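Local coordinates for protein putative TetR-family transcriptional regulator (Streptomyces coelicolor, PDB 2HXO) that probably binds regulatory DNA through an N-terminal helix-turn-helix and controls transcription as a TetR-family factor, at the interface of chains A and B. Residues are numbered along the deposited sequence; one frame, centred on the assembly and turned at random. Chains: chain A/B, Putative TetR-family transcriptional regulator.

The interface of chains A and B. Residues chain A 205, 208-209, 212, 217; chain B 143, 146-147.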
loop_
_atom_site.group_PDB
_atom_site.type_symbol
_atom_site.label_atom_id
_atom_site.label_comp_id
_atom_site.label_asym_id
_atom_site.label_seq_id
_atom_site.Cartn_x
_atom_site.Cartn_y
_atom_site.Cartn_z
ATOM N N VAL A 205 -9.286 22.347 2.407
ATOM C CA VAL A 205 -9.920 21.154 1.851
ATOM C C VAL A 205 -10.664 20.330 2.895
ATOM O O VAL A 205 -11.400 19.408 2.556
ATOM C CB VAL A 205 -8.856 20.245 1.181
ATOM C CG1 VAL A 205 -9.525 19.121 0.410
ATOM C CG2 VAL A 205 -7.977 21.072 0.261
ATOM N N GLN A 208 -14.050 18.811 2.282
ATOM C CA GLN A 208 -14.089 17.836 1.200
ATOM C C GLN A 208 -13.876 16.407 1.683
ATOM O O GLN A 208 -14.136 15.461 0.947
ATOM C CB GLN A 208 -13.043 18.181 0.138
ATOM C CG GLN A 208 -13.353 19.447 -0.634
ATOM C CD GLN A 208 -12.239 19.842 -1.583
ATOM O OE1 GLN A 208 -11.839 19.068 -2.458
ATOM N NE2 GLN A 208 -11.733 21.058 -1.417
ATOM N N VAL A 209 -13.405 16.247 2.917
ATOM C CA VAL A 209 -13.183 14.911 3.464
ATOM C C VAL A 209 -14.523 14.194 3.585
ATOM O O VAL A 209 -14.647 13.012 3.248
ATOM C CB VAL A 209 -12.542 14.957 4.871
ATOM C CG1 VAL A 209 -12.394 13.544 5.411
ATOM C CG2 VAL A 209 -11.187 15.649 4.819
ATOM N N HIS A 212 -16.381 12.099 0.788
ATOM C CA HIS A 212 -15.323 11.752 -0.144
ATOM C C HIS A 212 -15.466 10.272 -0.468
ATOM O O HIS A 212 -15.386 9.431 0.425
ATOM C CB HIS A 212 -13.960 12.031 0.497
ATOM C CG HIS A 212 -12.827 11.285 -0.136
ATOM N ND1 HIS A 212 -12.221 10.201 0.465
ATOM C CD2 HIS A 212 -12.206 11.450 -1.330
ATOM C CE1 HIS A 212 -11.275 9.733 -0.331
ATOM N NE2 HIS A 212 -11.245 10.473 -1.425
ATOM N N GLN A 217 -11.893 8.085 -5.725
ATOM C CA GLN A 217 -10.553 8.565 -5.446
ATOM C C GLN A 217 -9.591 7.580 -6.113
ATOM O O GLN A 217 -8.672 7.971 -6.838
ATOM C CB GLN A 217 -10.305 8.588 -3.935
ATOM C CG GLN A 217 -8.871 8.943 -3.564
ATOM C CD GLN A 217 -8.481 10.296 -4.109
ATOM O OE1 GLN A 217 -9.159 11.286 -3.841
ATOM N NE2 GLN A 217 -7.389 10.349 -4.888
ATOM N N GLU B 143 -8.235 24.187 -7.435
ATOM C CA GLU B 143 -8.669 23.822 -6.092
ATOM C C GLU B 143 -9.562 22.597 -6.040
ATOM O O GLU B 143 -9.587 21.884 -5.035
ATOM C CB GLU B 143 -9.374 25.004 -5.423
ATOM C CG GLU B 143 -10.564 25.528 -6.196
ATOM C CD GLU B 143 -11.271 26.658 -5.479
ATOM O OE1 GLU B 143 -10.603 27.674 -5.163
ATOM O OE2 GLU B 143 -12.495 26.529 -5.235
ATOM N N TRP B 146 -7.207 19.599 -5.397
ATOM C CA TRP B 146 -6.218 19.599 -4.322
ATOM C C TRP B 146 -6.240 18.337 -3.470
ATOM O O TRP B 146 -5.195 17.776 -3.144
ATOM C CB TRP B 146 -6.423 20.816 -3.430
ATOM C CG TRP B 146 -6.007 22.085 -4.089
ATOM C CD1 TRP B 146 -5.300 22.210 -5.248
ATOM C CD2 TRP B 146 -6.212 23.412 -3.596
ATOM N NE1 TRP B 146 -5.045 23.532 -5.507
ATOM C CE2 TRP B 146 -5.594 24.294 -4.509
ATOM C CE3 TRP B 146 -6.857 23.944 -2.469
ATOM C CZ2 TRP B 146 -5.599 25.683 -4.332
ATOM C CZ3 TRP B 146 -6.863 25.326 -2.294
ATOM C CH2 TRP B 146 -6.236 26.179 -3.223
ATOM N N PHE B 147 -7.437 17.892 -3.113
ATOM C CA PHE B 147 -7.597 16.714 -2.277
ATOM C C PHE B 147 -7.224 15.459 -3.049
ATOM O O PHE B 147 -6.518 14.582 -2.554
ATOM C CB PHE B 147 -9.058 16.630 -1.813
ATOM C CG PHE B 147 -9.311 15.564 -0.808
ATOM C CD1 PHE B 147 -8.893 15.726 0.505
ATOM C CD2 PHE B 147 -9.892 14.365 -1.183
ATOM C CE1 PHE B 147 -9.045 14.698 1.434
ATOM C CE2 PHE B 147 -10.047 13.334 -0.262
ATOM C CZ PHE B 147 -9.623 13.497 1.045
#
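The phenyl ring of B:Phe147 pushes across the interface and packs against the methyls of A:Val205 and A:Val209 and the imidazole of A:His212, and 109 Å² of its residue surface is hidden there. Its side chain leaves the first turn of helix 146-167 with CG anti to the backbone N (chi1 -173°), which carries the ring away from its own chain and towards A:His212. At the base of the ring, methyl CG1 of A:Val205 packs 3.4 Å from CB of B:Phe147 and also touches CD1, from a position off the ring plane. The other methyl of the same valine, CG2, turns to the neighbouring side chain and lies 4.0 Å from CB of B:Trp146, and also near CE3 of its indole. Further out along the phenyl, CG2 of A:Val209 makes a looser contact, 4.1 Å from CE1 of B:Phe147, the two side chains crossing at about a right angle. A:His212 closes the far end: the CE2 edge of the phenyl points at one face of the imidazole, towards its rim, with the planes 74° apart. The imidazole is steadied from within chain A, where NE2 of A:His212 donates to the side-chain carbonyl OE1 of A:Gln217 at 3.3 Å, nearly in the ring plane and on a lone pair of the oxygen. An alanine in place of A:His212 would probably leave the CE2 edge of B:Phe147 without its aromatic wall and A:Gln217 OE1 without this donor. On the polar rim, the amide of A:Gln208 runs past the phenyl in the opposite direction, its OE1 3.8 Å from CB of B:Phe147. B:Glu143 flanks this amide without bonding to it. The patch joins helices 200-205, 206-209 (3-10) and 214-230 of chain A to helices 143-145 (3-10) and 146-167 of chain B, within the two-fold C-terminal-domain contact.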